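Local coordinates for 6-phosphogluconate dehydratase (Shewanella oneidensis, PDB 2GP4), which probably dehydrates 6-phosphogluconate to 2-keto-3-deoxy-6-phosphogluconate in the Entner-Doudoroff pathway, captured here as the apo form without its iron-sulfur cluster, at residues A[495-500]-A[527-532]. Numbering follows the deposited sequence.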
loop_
_atom_site.group_PDB
_atom_site.type_symbol
_atom_site.label_atom_id
_atom_site.label_comp_id
_atom_site.label_asym_id
_atom_site.label_seq_id
_atom_site.Cartn_x
_atom_site.Cartn_y
_atom_site.Cartn_z
ATOM N N LYS A 495 17.049 -15.051 -3.968
ATOM C CA LYS A 495 17.271 -14.781 -2.561
ATOM C C LYS A 495 18.169 -13.561 -2.355
ATOM O O LYS A 495 18.698 -12.998 -3.323
ATOM C CB LYS A 495 17.820 -16.027 -1.856
ATOM C CG LYS A 495 19.104 -16.578 -2.455
ATOM C CD LYS A 495 19.656 -17.688 -1.596
ATOM C CE LYS A 495 21.013 -18.140 -2.103
ATOM N NZ LYS A 495 21.481 -19.326 -1.336
ATOM N N GLY A 496 18.308 -13.151 -1.093
ATOM C CA GLY A 496 19.084 -11.966 -0.722
ATOM C C GLY A 496 18.439 -10.678 -1.195
ATOM O O GLY A 496 19.130 -9.712 -1.528
ATOM N N GLN A 497 17.110 -10.664 -1.224
ATOM C CA GLN A 497 16.366 -9.532 -1.769
ATOM C C GLN A 497 15.416 -8.921 -0.740
ATOM O O GLN A 497 14.618 -8.045 -1.068
ATOM C CB GLN A 497 15.593 -9.944 -3.038
ATOM C CG GLN A 497 16.436 -10.551 -4.169
ATOM C CD GLN A 497 17.618 -9.687 -4.595
ATOM O OE1 GLN A 497 17.484 -8.480 -4.826
ATOM N NE2 GLN A 497 18.790 -10.313 -4.711
ATOM N N GLY A 498 15.513 -9.383 0.502
ATOM C CA GLY A 498 14.670 -8.879 1.574
ATOM C C GLY A 498 15.117 -7.523 2.093
ATOM O O GLY A 498 16.155 -7.001 1.666
ATOM N N PRO A 499 14.329 -6.933 3.014
ATOM C CA PRO A 499 14.663 -5.664 3.662
ATOM C C PRO A 499 16.098 -5.606 4.199
ATOM O O PRO A 499 16.820 -4.650 3.911
ATOM C CB PRO A 499 13.659 -5.591 4.812
ATOM C CG PRO A 499 12.476 -6.319 4.303
ATOM C CD PRO A 499 13.023 -7.451 3.470
ATOM N N LYS A 500 16.510 -6.628 4.945
ATOM C CA LYS A 500 17.824 -6.625 5.602
ATOM C C LYS A 500 18.981 -6.843 4.630
ATOM O O LYS A 500 20.071 -6.308 4.828
ATOM C CB LYS A 500 17.883 -7.661 6.731
ATOM C CG LYS A 500 16.979 -7.371 7.931
ATOM C CD LYS A 500 17.355 -8.270 9.113
ATOM C CE LYS A 500 16.394 -8.126 10.290
ATOM N NZ LYS A 500 15.033 -8.664 9.980
HETATM N N MSE A 527 9.820 -17.398 -6.560
HETATM C CA MSE A 527 9.860 -17.321 -5.113
HETATM C C MSE A 527 10.995 -16.396 -4.699
HETATM O O MSE A 527 12.149 -16.621 -5.054
HETATM C CB MSE A 527 10.032 -18.706 -4.494
HETATM C CG MSE A 527 9.756 -18.736 -2.997
HETATM SE SE MSE A 527 10.130 -20.486 -2.235
HETATM C CE MSE A 527 9.146 -21.516 -3.550
ATOM N N THR A 528 10.657 -15.344 -3.960
ATOM C CA THR A 528 11.667 -14.403 -3.487
ATOM C C THR A 528 11.360 -13.881 -2.088
ATOM O O THR A 528 10.197 -13.806 -1.678
ATOM C CB THR A 528 11.890 -13.224 -4.492
ATOM O OG1 THR A 528 13.007 -12.431 -4.071
ATOM C CG2 THR A 528 10.641 -12.342 -4.618
ATOM N N ASP A 529 12.415 -13.544 -1.355
ATOM C CA ASP A 529 12.267 -12.866 -0.066
ATOM C C ASP A 529 12.097 -11.368 -0.278
ATOM O O ASP A 529 11.892 -10.606 0.675
ATOM C CB ASP A 529 13.437 -13.174 0.879
ATOM C CG ASP A 529 14.802 -13.062 0.211
ATOM O OD1 ASP A 529 14.917 -12.474 -0.889
ATOM O OD2 ASP A 529 15.779 -13.567 0.814
ATOM N N GLY A 530 12.168 -10.964 -1.544
ATOM C CA GLY A 530 11.941 -9.588 -1.947
ATOM C C GLY A 530 10.581 -9.374 -2.584
ATOM O O GLY A 530 9.596 -9.998 -2.195
ATOM N N ARG A 531 10.548 -8.492 -3.579
ATOM C CA ARG A 531 9.313 -8.033 -4.203
ATOM C C ARG A 531 9.581 -7.622 -5.647
ATOM O O ARG A 531 10.727 -7.384 -6.022
ATOM C CB ARG A 531 8.748 -6.836 -3.421
ATOM C CG ARG A 531 9.718 -5.655 -3.293
ATOM C CD ARG A 531 9.050 -4.422 -2.738
ATOM N NE ARG A 531 9.995 -3.316 -2.554
ATOM C CZ ARG A 531 9.652 -2.064 -2.240
ATOM N NH1 ARG A 531 8.376 -1.736 -2.066
ATOM N NH2 ARG A 531 10.588 -1.134 -2.094
HETATM N N MSE A 532 8.527 -7.536 -6.448
HETATM C CA MSE A 532 8.628 -6.982 -7.796
HETATM C C MSE A 532 8.087 -5.553 -7.809
HETATM O O MSE A 532 8.072 -4.886 -6.775
HETATM C CB MSE A 532 7.883 -7.863 -8.800
HETATM C CG MSE A 532 8.725 -8.979 -9.370
HETATM SE SE MSE A 532 8.967 -10.440 -8.114
HETATM C CE MSE A 532 7.917 -11.784 -9.062
HETATM O O HOH W 1 13.360 -6.913 -3.313
#
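Asp-529 joins the two loops by setting its carboxylate against the backbone of Gly-496 and Gln-497. Its CG sits between its own backbone N and carbonyl carbon (chi1 46°), which swings both oxygens across to 495-500. Asp-529 OD2 takes the N-H of Gly-496 on its syn lone pair, Gly-496 N to OD2 3.2 Å, and the N-H...O angle of 136° makes it a bent bond. Asp-529 OD1 accepts from Gln-497 N at 2.9 Å, but that donor stands above the carboxylate plane, 37° out of it. OD2 has a second partner in Ala-549 N.

Gln-497 lays its CB 3.4 Å from Asp-529 OD1 and 3.7 Å from Thr-528 OG1. A bend at chi2 then turns its amide back over its own loop, where NE2 donates to Lys-495 O at 3.0 Å; OE1 meets Asn-502 ND2, so both ends of the amide are held. Thr-528 OG1 lies between two backbones: it accepts from Gly-530 N at 3.0 Å, closing an ST turn, and bonds to Val-494 O. Farther along, Gly-530 CA comes 3.2 Å from Gln-497 O. A water links that same carbonyl to Arg-531 N.

The contact ties together the loops that leave the neighbouring parallel strands 490-494 and 524-528, just ahead of the helix 499-502, with Gly-498 at its N-cap position. With three backbone N-H groups gathered round one buried carboxylate, its negative charge is probably stabilised; both cross-loop hydrogen bonds run from main-chain N-H groups to this carboxylate, so the link is polar.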